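Local coordinates for OmpA family protein (Klebsiella pneumoniae subsp. pneumoniae, PDB 7RJJ) that probably binds cell-wall peptidoglycan through its OmpA-like domain, the part crystallised here, which holds D-alanine in its ligand pocket, at residues M12-F15 / V21-P24; D52-E57 / E104-N109; K66-V71 / F86-Y91. All coordinates share one frame; numbering follows the deposited sequence.

Contact 1 (M12-F15 / V21-P24); sequences MSLF and VLKP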
HETATM    1  N   MSE A  12      -0.562   4.895  -3.906  1.00 18.58           N
HETATM    2  CA  MSE A  12       0.600   5.604  -3.387  1.00 18.87           C
HETATM    3  C   MSE A  12       1.880   4.959  -3.922  1.00 18.73           C
HETATM    4  O   MSE A  12       2.290   3.903  -3.446  1.00 17.93           O
HETATM    5  CB  MSE A  12       0.601   5.581  -1.850  1.00 18.75           C
HETATM    6  CG  MSE A  12      -0.443   6.483  -1.198  1.00 19.53           C
HETATM    7 SE   MSE A  12      -0.322   6.415   0.771  0.80 19.21          SE
HETATM    8  CE  MSE A  12      -0.540   4.499   1.076  1.00 16.61           C
ATOM      9  N   SER A  13       2.481   5.590  -4.941  1.00 19.62           N
ATOM     10  CA  SER A  13       3.723   5.130  -5.543  1.00 20.22           C
ATOM     11  C   SER A  13       4.894   5.702  -4.732  1.00 20.94           C
ATOM     12  O   SER A  13       5.462   6.749  -5.150  1.00 22.64           O
ATOM     13  CB  SER A  13       3.772   5.542  -6.996  1.00 22.09           C
ATOM     14  OG  SER A  13       2.642   5.021  -7.695  1.00 21.71           O
ATOM     15  N   LEU A  14       5.281   5.005  -3.663  1.00 19.93           N
ATOM     16  CA  LEU A  14       6.278   5.498  -2.668  1.00 21.00           C
ATOM     17  C   LEU A  14       7.562   4.668  -2.675  1.00 21.62           C
ATOM     18  O   LEU A  14       8.265   4.715  -1.634  1.00 22.36           O
ATOM     19  CB  LEU A  14       5.665   5.368  -1.262  1.00 19.85           C
ATOM     20  CG  LEU A  14       4.247   5.893  -1.062  1.00 19.35           C
ATOM     21  CD1 LEU A  14       3.761   5.584   0.354  1.00 18.71           C
ATOM     22  CD2 LEU A  14       4.159   7.375  -1.346  1.00 21.01           C
ATOM     23  N   PHE A  15       7.908   3.988  -3.772  1.00 21.83           N
ATOM     24  CA  PHE A  15       9.072   3.067  -3.664  1.00 22.83           C
ATOM     25  C   PHE A  15       9.996   3.071  -4.883  1.00 25.06           C
ATOM     26  O   PHE A  15       9.508   3.095  -6.039  1.00 24.73           O
ATOM     27  CB  PHE A  15       8.572   1.627  -3.503  1.00 21.18           C
ATOM     28  CG  PHE A  15       7.581   1.458  -2.389  1.00 19.26           C
ATOM     29  CD1 PHE A  15       8.012   1.341  -1.076  1.00 19.18           C
ATOM     30  CD2 PHE A  15       6.220   1.474  -2.644  1.00 17.83           C
ATOM     31  CE1 PHE A  15       7.100   1.227  -0.043  1.00 17.82           C
ATOM     32  CE2 PHE A  15       5.310   1.367  -1.611  1.00 16.54           C
ATOM     33  CZ  PHE A  15       5.753   1.233  -0.312  1.00 16.61           C
ATOM     34  N   VAL A  21      11.343   0.347   1.728  1.00 28.22           N
ATOM     35  CA  VAL A  21      11.346   1.515   2.658  1.00 29.10           C
ATOM     36  C   VAL A  21      10.586   2.651   1.973  1.00 27.36           C
ATOM     37  O   VAL A  21      10.605   2.709   0.724  1.00 26.33           O
ATOM     38  CB  VAL A  21      12.770   1.957   3.040  1.00 32.13           C
ATOM     39  CG1 VAL A  21      13.448   0.942   3.950  1.00 34.00           C
ATOM     40  CG2 VAL A  21      13.617   2.258   1.810  1.00 34.06           C
ATOM     41  N   LEU A  22       9.916   3.489   2.765  1.00 27.22           N
ATOM     42  CA  LEU A  22       9.131   4.618   2.195  1.00 26.62           C
ATOM     43  C   LEU A  22      10.112   5.694   1.712  1.00 29.34           C
ATOM     44  O   LEU A  22      10.735   6.339   2.566  1.00 30.66           O
ATOM     45  CB  LEU A  22       8.159   5.104   3.273  1.00 25.40           C
ATOM     46  CG  LEU A  22       7.117   4.057   3.675  1.00 22.78           C
ATOM     47  CD1 LEU A  22       6.406   4.437   4.961  1.00 22.71           C
ATOM     48  CD2 LEU A  22       6.118   3.830   2.553  1.00 20.66           C
ATOM     49  N   LYS A  23      10.242   5.842   0.384  1.00 30.22           N
ATOM     50  CA  LYS A  23      11.227   6.775  -0.241  1.00 33.39           C
ATOM     51  C   LYS A  23      11.023   8.206   0.255  1.00 33.16           C
ATOM     52  O   LYS A  23       9.945   8.579   0.721  1.00 31.58           O
ATOM     53  CB  LYS A  23      11.113   6.774  -1.772  1.00 34.80           C
ATOM     54  CG  LYS A  23       9.898   7.501  -2.336  1.00 35.71           C
ATOM     55  CD  LYS A  23       9.844   7.571  -3.857  1.00 37.96           C
ATOM     56  CE  LYS A  23       8.614   8.312  -4.340  1.00 39.14           C
ATOM     57  NZ  LYS A  23       8.547   8.401  -5.815  1.00 42.16           N
ATOM     58  N   PRO A  24      12.055   9.062   0.138  1.00 35.96           N
ATOM     59  CA  PRO A  24      11.931  10.466   0.530  1.00 36.82           C
ATOM     60  C   PRO A  24      10.756  11.152  -0.186  1.00 35.55           C
ATOM     61  O   PRO A  24      10.519  10.843  -1.346  1.00 35.20           O
ATOM     62  CB  PRO A  24      13.257  11.090   0.068  1.00 39.71           C
ATOM     63  CG  PRO A  24      14.232   9.933   0.023  1.00 40.16           C
ATOM     64  CD  PRO A  24      13.400   8.731  -0.368  1.00 37.50           C
TER

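Contact 2 (D52-E57 / E104-N109); sequences DSVGEE and EGRALN. With DAL (D-alanine), chain C.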
ATOM      1  N   ASP A  52       6.730  -3.362 -10.044  1.00 18.86           N
ATOM      2  CA  ASP A  52       6.794  -3.252 -11.523  1.00 20.99           C
ATOM      3  C   ASP A  52       7.139  -4.674 -11.991  1.00 21.65           C
ATOM      4  O   ASP A  52       7.345  -5.549 -11.114  1.00 20.31           O
ATOM      5  CB  ASP A  52       7.767  -2.150 -11.963  1.00 23.08           C
ATOM      6  CG  ASP A  52       9.198  -2.358 -11.506  1.00 23.71           C
ATOM      7  OD1 ASP A  52       9.570  -3.522 -11.300  1.00 24.23           O
ATOM      8  OD2 ASP A  52       9.932  -1.343 -11.347  1.00 25.54           O
ATOM      9  N   SER A  53       7.203  -4.919 -13.298  1.00 22.95           N
ATOM     10  CA  SER A  53       7.474  -6.304 -13.771  1.00 24.20           C
ATOM     11  C   SER A  53       8.985  -6.607 -13.835  1.00 24.86           C
ATOM     12  O   SER A  53       9.329  -7.652 -14.384  1.00 25.32           O
ATOM     13  CB  SER A  53       6.831  -6.526 -15.112  1.00 25.73           C
ATOM     14  OG  SER A  53       7.395  -5.648 -16.062  1.00 26.20           O
ATOM     15  N   VAL A  54       9.851  -5.733 -13.305  1.00 25.96           N
ATOM     16  CA  VAL A  54      11.325  -6.002 -13.335  1.00 28.18           C
ATOM     17  C   VAL A  54      11.643  -7.052 -12.263  1.00 28.16           C
ATOM     18  O   VAL A  54      10.958  -7.069 -11.228  1.00 27.42           O
ATOM     19  CB  VAL A  54      12.161  -4.718 -13.150  1.00 29.56           C
ATOM     20  CG1 VAL A  54      13.646  -5.009 -12.964  1.00 31.44           C
ATOM     21  CG2 VAL A  54      11.958  -3.745 -14.302  1.00 30.90           C
ATOM     22  N   GLY A  55      12.586  -7.950 -12.542  1.00 30.27           N
ATOM     23  CA  GLY A  55      12.963  -8.978 -11.555  1.00 32.15           C
ATOM     24  C   GLY A  55      12.162 -10.259 -11.715  1.00 33.81           C
ATOM     25  O   GLY A  55      11.551 -10.450 -12.794  1.00 34.11           O
ATOM     26  N   GLU A  56      12.122 -11.077 -10.653  1.00 35.63           N
ATOM     27  CA  GLU A  56      11.469 -12.418 -10.681  1.00 38.02           C
ATOM     28  C   GLU A  56      10.130 -12.364  -9.930  1.00 36.93           C
ATOM     29  O   GLU A  56      10.074 -11.754  -8.835  1.00 33.00           O
ATOM     30  CB  GLU A  56      12.479 -13.445 -10.150  1.00 42.14           C
ATOM     31  CG  GLU A  56      12.063 -14.901 -10.305  1.00 46.45           C
ATOM     32  CD  GLU A  56      11.215 -15.492  -9.190  1.00 48.00           C
ATOM     33  OE1 GLU A  56      11.492 -15.176  -8.009  1.00 49.88           O
ATOM     34  OE2 GLU A  56      10.295 -16.284  -9.500  1.00 48.46           O
ATOM     35  N   GLU A  57       9.106 -12.997 -10.524  1.00 37.70           N
ATOM     36  CA  GLU A  57       7.704 -13.057 -10.023  1.00 37.42           C
ATOM     37  C   GLU A  57       7.658 -13.395  -8.524  1.00 36.27           C
ATOM     38  O   GLU A  57       6.989 -12.657  -7.773  1.00 32.72           O
ATOM     39  CB  GLU A  57       6.918 -14.090 -10.838  1.00 40.93           C
ATOM     40  CG  GLU A  57       5.485 -14.273 -10.374  1.00 43.07           C
ATOM     41  CD  GLU A  57       4.661 -15.236 -11.210  1.00 48.15           C
ATOM     42  OE1 GLU A  57       5.199 -15.777 -12.199  1.00 54.08           O
ATOM     43  OE2 GLU A  57       3.477 -15.441 -10.875  1.00 50.87           O
ATOM     44  N   GLU A 104       8.910   6.064 -15.762  1.00 31.16           N
ATOM     45  CA  GLU A 104       7.799   6.733 -15.028  1.00 31.02           C
ATOM     46  C   GLU A 104       6.685   5.710 -14.787  1.00 28.03           C
ATOM     47  O   GLU A 104       6.103   5.708 -13.675  1.00 26.48           O
ATOM     48  CB  GLU A 104       7.220   7.936 -15.777  1.00 34.32           C
ATOM     49  CG  GLU A 104       8.206   9.062 -16.008  1.00 38.32           C
ATOM     50  CD  GLU A 104       9.190   8.857 -17.148  1.00 40.71           C
ATOM     51  OE1 GLU A 104      10.215   9.557 -17.157  1.00 44.22           O
ATOM     52  OE2 GLU A 104       8.910   8.026 -18.047  1.00 41.37           O
ATOM     53  N   GLY A 105       6.409   4.882 -15.796  1.00 27.20           N
ATOM     54  CA  GLY A 105       5.366   3.847 -15.682  1.00 25.33           C
ATOM     55  C   GLY A 105       5.723   2.832 -14.608  1.00 23.08           C
ATOM     56  O   GLY A 105       4.856   2.515 -13.793  1.00 21.52           O
ATOM     57  N   ARG A 106       6.966   2.349 -14.620  1.00 22.89           N
ATOM     58  CA  ARG A 106       7.418   1.349 -13.622  1.00 21.78           C
ATOM     59  C   ARG A 106       7.399   1.992 -12.232  1.00 21.25           C
ATOM     60  O   ARG A 106       7.024   1.295 -11.282  1.00 20.49           O
ATOM     61  CB  ARG A 106       8.794   0.781 -13.987  1.00 22.65           C
ATOM     62  CG  ARG A 106       8.805  -0.034 -15.276  1.00 23.26           C
ATOM     63  CD  ARG A 106      10.128  -0.731 -15.547  1.00 24.45           C
ATOM     64  NE  ARG A 106      11.223   0.182 -15.844  1.00 25.88           N
ATOM     65  CZ  ARG A 106      11.514   0.660 -17.060  1.00 27.24           C
ATOM     66  NH1 ARG A 106      10.777   0.331 -18.113  1.00 27.18           N
ATOM     67  NH2 ARG A 106      12.552   1.467 -17.217  1.00 28.83           N
ATOM     68  N   ALA A 107       7.740   3.279 -12.125  1.00 22.41           N
ATOM     69  CA  ALA A 107       7.731   3.927 -10.789  1.00 22.46           C
ATOM     70  C   ALA A 107       6.299   3.975 -10.254  1.00 21.08           C
ATOM     71  O   ALA A 107       6.123   3.798  -9.025  1.00 20.57           O
ATOM     72  CB  ALA A 107       8.347   5.302 -10.842  1.00 24.56           C
ATOM     73  N   LEU A 108       5.321   4.192 -11.140  1.00 20.81           N
ATOM     74  CA  LEU A 108       3.900   4.235 -10.703  1.00 19.88           C
ATOM     75  C   LEU A 108       3.460   2.850 -10.213  1.00 17.73           C
ATOM     76  O   LEU A 108       2.667   2.796  -9.243  1.00 16.79           O
ATOM     77  CB  LEU A 108       3.012   4.717 -11.856  1.00 21.13           C
ATOM     78  CG  LEU A 108       2.998   6.226 -12.102  1.00 23.42           C
ATOM     79  CD1 LEU A 108       2.292   6.560 -13.407  1.00 25.15           C
ATOM     80  CD2 LEU A 108       2.354   6.976 -10.947  1.00 23.74           C
ATOM     81  N   ASN A 109       3.989   1.783 -10.820  1.00 17.18           N
ATOM     82  CA  ASN A 109       3.580   0.398 -10.455  1.00 16.01           C
ATOM     83  C   ASN A 109       4.133   0.006  -9.076  1.00 15.50           C
ATOM     84  O   ASN A 109       3.488  -0.842  -8.400  1.00 14.84           O
ATOM     85  CB  ASN A 109       3.955  -0.593 -11.556  1.00 16.49           C
ATOM     86  CG  ASN A 109       3.111  -0.421 -12.801  1.00 17.27           C
ATOM     87  OD1 ASN A 109       1.925  -0.082 -12.716  1.00 17.07           O
ATOM     88  ND2 ASN A 109       3.701  -0.679 -13.962  1.00 18.18           N
TER
HETATM   89  N   DAL C 601      10.188  -5.257  -9.686  1.00 24.99           N
HETATM   90  CA  DAL C 601      11.090  -4.228  -9.087  1.00 25.85           C
HETATM   91  CB  DAL C 601      12.261  -4.899  -8.416  1.00 29.05           C
HETATM   92  C   DAL C 601      10.301  -3.348  -8.108  1.00 25.73           C
HETATM   93  O   DAL C 601      10.884  -2.639  -7.288  1.00 23.42           O
HETATM   94  OXT DAL C 601       9.068  -3.299  -8.123  1.00 22.22           O

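Contact 3 (K66-V71 / F86-Y91); sequences KRAESV and FAVQGY. With DAL (D-alanine), chain C.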
ATOM      1  N   LYS A  66       6.296  -6.805   1.508  1.00 17.38           N
ATOM      2  CA  LYS A  66       7.118  -5.952   2.413  1.00 17.98           C
ATOM      3  C   LYS A  66       6.687  -4.486   2.266  1.00 16.53           C
ATOM      4  O   LYS A  66       6.737  -3.745   3.263  1.00 16.52           O
ATOM      5  CB  LYS A  66       8.620  -6.122   2.159  1.00 20.52           C
ATOM      6  CG  LYS A  66       9.194  -7.476   2.562  1.00 22.50           C
ATOM      7  CD  LYS A  66      10.707  -7.515   2.601  1.00 25.32           C
ATOM      8  CE  LYS A  66      11.246  -8.815   3.150  1.00 27.59           C
ATOM      9  NZ  LYS A  66      12.730  -8.826   3.201  1.00 30.79           N
ATOM     10  N   ARG A  67       6.230  -4.096   1.077  1.00 15.59           N
ATOM     11  CA  ARG A  67       5.805  -2.692   0.846  1.00 14.71           C
ATOM     12  C   ARG A  67       4.515  -2.436   1.621  1.00 13.32           C
ATOM     13  O   ARG A  67       4.384  -1.349   2.193  1.00 13.06           O
ATOM     14  CB  ARG A  67       5.627  -2.428  -0.649  1.00 14.57           C
ATOM     15  CG  ARG A  67       6.959  -2.313  -1.381  1.00 16.20           C
ATOM     16  CD  ARG A  67       6.847  -2.253  -2.888  1.00 16.50           C
ATOM     17  NE  ARG A  67       8.167  -1.889  -3.397  1.00 18.41           N
ATOM     18  CZ  ARG A  67       8.566  -1.948  -4.665  1.00 19.59           C
ATOM     19  NH1 ARG A  67       7.751  -2.383  -5.619  1.00 19.00           N
ATOM     20  NH2 ARG A  67       9.795  -1.561  -4.960  1.00 21.53           N
ATOM     21  N   ALA A  68       3.600  -3.401   1.588  1.00 12.55           N
ATOM     22  CA  ALA A  68       2.333  -3.262   2.338  1.00 11.82           C
ATOM     23  C   ALA A  68       2.676  -3.199   3.830  1.00 12.28           C
ATOM     24  O   ALA A  68       2.123  -2.349   4.515  1.00 12.03           O
ATOM     25  CB  ALA A  68       1.414  -4.414   2.020  1.00 11.39           C
ATOM     26  N   GLU A  69       3.662  -3.977   4.269  1.00 13.69           N
ATOM     27  CA  GLU A  69       4.055  -3.959   5.708  1.00 14.94           C
ATOM     28  C   GLU A  69       4.683  -2.605   6.083  1.00 15.43           C
ATOM     29  O   GLU A  69       4.441  -2.162   7.215  1.00 15.59           O
ATOM     30  CB  GLU A  69       4.990  -5.120   6.023  1.00 16.73           C
ATOM     31  CG  GLU A  69       4.296  -6.466   5.941  1.00 17.17           C
ATOM     32  CD  GLU A  69       5.228  -7.660   6.055  1.00 19.62           C
ATOM     33  OE1 GLU A  69       6.456  -7.460   6.003  1.00 21.96           O
ATOM     34  OE2 GLU A  69       4.722  -8.788   6.173  1.00 21.29           O
ATOM     35  N   SER A  70       5.475  -1.993   5.194  1.00 16.20           N
ATOM     36  CA  SER A  70       6.094  -0.666   5.494  1.00 17.26           C
ATOM     37  C   SER A  70       4.993   0.381   5.721  1.00 16.30           C
ATOM     38  O   SER A  70       5.126   1.187   6.657  1.00 17.08           O
ATOM     39  CB  SER A  70       7.045  -0.216   4.412  1.00 18.34           C
ATOM     40  OG  SER A  70       8.203  -1.038   4.360  1.00 20.25           O
ATOM     41  N   VAL A  71       3.971   0.392   4.859  1.00 15.17           N
ATOM     42  CA  VAL A  71       2.826   1.343   4.977  1.00 14.52           C
ATOM     43  C   VAL A  71       2.028   0.998   6.237  1.00 14.58           C
ATOM     44  O   VAL A  71       1.733   1.928   7.001  1.00 14.75           O
ATOM     45  CB  VAL A  71       1.973   1.346   3.696  1.00 13.56           C
ATOM     46  CG1 VAL A  71       0.684   2.127   3.856  1.00 13.28           C
ATOM     47  CG2 VAL A  71       2.762   1.882   2.514  1.00 14.25           C
ATOM     48  N   PHE A  86      -5.364  -3.661  10.532  1.00 13.38           N
ATOM     49  CA  PHE A  86      -4.754  -3.945   9.210  1.00 12.13           C
ATOM     50  C   PHE A  86      -4.768  -5.418   8.786  1.00 11.89           C
ATOM     51  O   PHE A  86      -4.726  -6.343   9.623  1.00 12.32           O
ATOM     52  CB  PHE A  86      -3.293  -3.502   9.232  1.00 11.97           C
ATOM     53  CG  PHE A  86      -3.096  -2.067   9.645  1.00 12.13           C
ATOM     54  CD1 PHE A  86      -3.154  -1.053   8.711  1.00 11.77           C
ATOM     55  CD2 PHE A  86      -2.877  -1.729  10.975  1.00 13.11           C
ATOM     56  CE1 PHE A  86      -2.986   0.271   9.088  1.00 12.41           C
ATOM     57  CE2 PHE A  86      -2.712  -0.405  11.350  1.00 13.66           C
ATOM     58  CZ  PHE A  86      -2.761   0.590  10.401  1.00 13.38           C
ATOM     59  N   ALA A  87      -4.848  -5.590   7.462  1.00 11.01           N
ATOM     60  CA  ALA A  87      -4.695  -6.893   6.781  1.00 11.09           C
ATOM     61  C   ALA A  87      -3.779  -6.617   5.589  1.00 10.71           C
ATOM     62  O   ALA A  87      -4.123  -5.702   4.786  1.00 10.24           O
ATOM     63  CB  ALA A  87      -6.023  -7.483   6.388  1.00 11.49           C
ATOM     64  N   VAL A  88      -2.609  -7.267   5.534  1.00 11.07           N
ATOM     65  CA  VAL A  88      -1.664  -6.937   4.426  1.00 10.86           C
ATOM     66  C   VAL A  88      -1.721  -8.017   3.352  1.00 11.15           C
ATOM     67  O   VAL A  88      -1.783  -9.210   3.672  1.00 12.00           O
ATOM     68  CB  VAL A  88      -0.226  -6.627   4.899  1.00 11.51           C
ATOM     69  CG1 VAL A  88      -0.197  -5.423   5.841  1.00 11.41           C
ATOM     70  CG2 VAL A  88       0.479  -7.797   5.510  1.00 12.62           C
ATOM     71  N   GLN A  89      -1.639  -7.556   2.105  1.00 10.80           N
ATOM     72  CA  GLN A  89      -1.805  -8.370   0.882  1.00 11.28           C
ATOM     73  C   GLN A  89      -0.705  -8.018  -0.113  1.00 11.57           C
ATOM     74  O   GLN A  89      -0.236  -6.878  -0.074  1.00 11.02           O
ATOM     75  CB  GLN A  89      -3.164  -8.013   0.278  1.00 10.96           C
ATOM     76  CG  GLN A  89      -3.517  -8.741  -1.004  1.00 11.83           C
ATOM     77  CD  GLN A  89      -4.859  -8.292  -1.537  1.00 12.05           C
ATOM     78  OE1 GLN A  89      -5.377  -7.240  -1.176  1.00 11.53           O
ATOM     79  NE2 GLN A  89      -5.418  -9.071  -2.443  1.00 13.17           N
ATOM     80  N   GLY A  90      -0.283  -8.988  -0.918  1.00 12.78           N
ATOM     81  CA  GLY A  90       0.708  -8.703  -1.967  1.00 13.60           C
ATOM     82  C   GLY A  90       0.191  -9.191  -3.301  1.00 14.50           C
ATOM     83  O   GLY A  90      -0.338 -10.297  -3.338  1.00 15.18           O
ATOM     84  N   TYR A  91       0.253  -8.346  -4.322  1.00 14.79           N
ATOM     85  CA  TYR A  91      -0.137  -8.732  -5.701  1.00 16.27           C
ATOM     86  C   TYR A  91       1.104  -8.946  -6.567  1.00 17.69           C
ATOM     87  O   TYR A  91       0.951  -9.301  -7.750  1.00 19.18           O
ATOM     88  CB  TYR A  91      -0.991  -7.656  -6.364  1.00 16.15           C
ATOM     89  CG  TYR A  91      -2.434  -7.668  -5.954  1.00 16.03           C
ATOM     90  CD1 TYR A  91      -3.349  -8.473  -6.609  1.00 17.42           C
ATOM     91  CD2 TYR A  91      -2.889  -6.879  -4.915  1.00 15.20           C
ATOM     92  CE1 TYR A  91      -4.683  -8.488  -6.240  1.00 17.50           C
ATOM     93  CE2 TYR A  91      -4.218  -6.886  -4.537  1.00 15.31           C
ATOM     94  CZ  TYR A  91      -5.120  -7.679  -5.214  1.00 16.32           C
ATOM     95  OH  TYR A  91      -6.436  -7.682  -4.844  1.00 17.06           O
TER
HETATM   96  N   DAL C 601      10.188  -5.257  -9.686  1.00 24.99           N
HETATM   97  CA  DAL C 601      11.090  -4.228  -9.087  1.00 25.85           C
HETATM   98  CB  DAL C 601      12.261  -4.899  -8.416  1.00 29.05           C
HETATM   99  C   DAL C 601      10.301  -3.348  -8.108  1.00 25.73           C
HETATM  100  O   DAL C 601      10.884  -2.639  -7.288  1.00 23.42           O
HETATM  101  OXT DAL C 601       9.068  -3.299  -8.123  1.00 22.22           O

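Contact 1 (M12-F15 / V21-P24)
Leu22 turns one methyl group, CD2, against both Leu14 and the ring of Phe15. The two leucines lie side by side and point the same way, with CD1 of Leu14 and CD2 of Leu22 3.7 Å apart. Phe15 also runs alongside Leu22, and its CE1 comes within 3.8 Å of the same Leu22 CD2, at an oblique angle to the ring. On one face of that ring rests Leu14 CB, 4.0 Å above the plane and displaced toward the rim. Leu14 and Phe15 are buried and Leu22 partly so, and their wholly apolar side chains need no polar partner there. The ring also meets the backbone obliquely, Phe15 CD1 lying 3.4 Å from Val21 O.

A backbone bond ties the two segments beside this cluster, Lys23 N giving its hydrogen to Leu14 O at 3.0 Å and 164°. Lys23 has CG between its backbone N and carbonyl carbon (chi1 74°), which turns the side chain back across Leu14 O; CG lies 3.3 Å from that oxygen. From there the extended chain passes along the backbone to Ser13, so that a long flexible residue covers the polar main chain with its methylenes.

This contact closes the loop between strand 7-8 and helix 27-38. Leu14 and Lys23 pack on Arg29 of that helix, while Leu22 reaches Val71 and Trp74 of helix 57-77. Phe15 touches Arg67 of helix 57-77 and Val112 of strand 112-117, and the hydroxyl of Ser13 is hydrogen-bonded to Leu108 O of helix 103-109.

Contact 2 (D52-E57 / E104-N109)
The amino nitrogen of the bound D-alanine is gripped by loop 52-57, where Asp52 and Val54 also pack on Arg106, and by Asn60 OD1. Its hydrogen bond to Val54 O is short, 2.5 Å, and that to Asp52 O is weak. At the other end of the ligand, Asp52 N donates to the carboxylate OXT at 3.0 Å, so main-chain groups of the loop recognise both charged ends.

Across the contact no charged groups meet: carbons of Arg106 lie against Asp52 and Val54, CB coming within 3.6 Å of Asp52 OD2. The carboxylate and guanidinium planes are 67° apart. The guanidinium turns elsewhere: the chain bends at chi3 (-68°), with CD 3.7 Å from Val54 CG2, and NH1 is hydrogen-bonded to Asn100 O. A long arginine can thus cover the loop with its methylenes and still reach a polar partner. Asn109 brings CB to 3.9 Å from Asp52 CA, while its OD1 accepts from Ile97 N and its ND2 donates to Ala98 O, tying the helix to the preceding loop.

Asp52 OD2 makes a salt bridge with Arg110, which would help to position the carboxylate. Asp52, with Arg67 of helix 57-77 gripping the ligand carboxylate, matches the aspartate and arginine of the peptidoglycan-binding site of OmpA-like domains, in which D-alanine would stand in for the amino-acid end of a diaminopimelate.

Contact 3 (K66-V71 / F86-Y91)
Ala68 lays its methyl group over strand 86-90, with CB 4.0 Å from Val88 CB and 3.6 Å from Gln89 O. So small a side chain lets the helix come down on the sheet, the local axes approaching to 7.4 Å at 152°, nearly antiparallel. Val88, beta-branched as suits a strand, spreads its two methyls on the helix: CG1 lies 4.1 Å from Ala68 O, and CG2 is 4.1 Å from Glu69 CG. Glu69 crosses Val88 at about a right angle, meeting it through a methylene.

Arg67, one residue before Ala68, leads away from the strand. Its chain is extended from CG to NE, which carries the guanidinium to the bound D-alanine. There NH1 donates to the ligand's OXT at 3.0 Å and NH2 to its O at 2.8 Å, a two-pronged grip on the carboxylate. Backbone oxygens of His50 and Lys19 also bond to the guanidinium and would fix its rotation.

Helix 57-77 and strand 86-90 belong to a beta-alpha-beta unit that begins with strand 43-49. Strand 86-90 is outermost in this chain's sheet, bonded to parallel strand 43-49, while Val71 reaches farther across the sheet to Val112 and Ile114 of strand 112-117.

Overall arrangement
Contact 3 lies nearest the middle of the chain, its centre about 6 Å away, and joins helix to sheet chiefly by Ala68 and Val88, with a glutamate methylene and a backbone oxygen. All three contacts are partly buried. Contact 1, about 10 Å from that centre, joins two pieces of one loop by an apolar cluster and a backbone bond; contact 2, at about 15 Å, packs an arginine's methylenes against a ligand-binding loop. Helix 57-77 links contacts 1 and 3, Met12 CE also resting on Val71, and Ser13 CB meets Ala107 O between contacts 1 and 2. Contacts 2 and 3 do not touch, yet both hold D-alanine, the loop chiefly its amine and Arg67 its carboxylate.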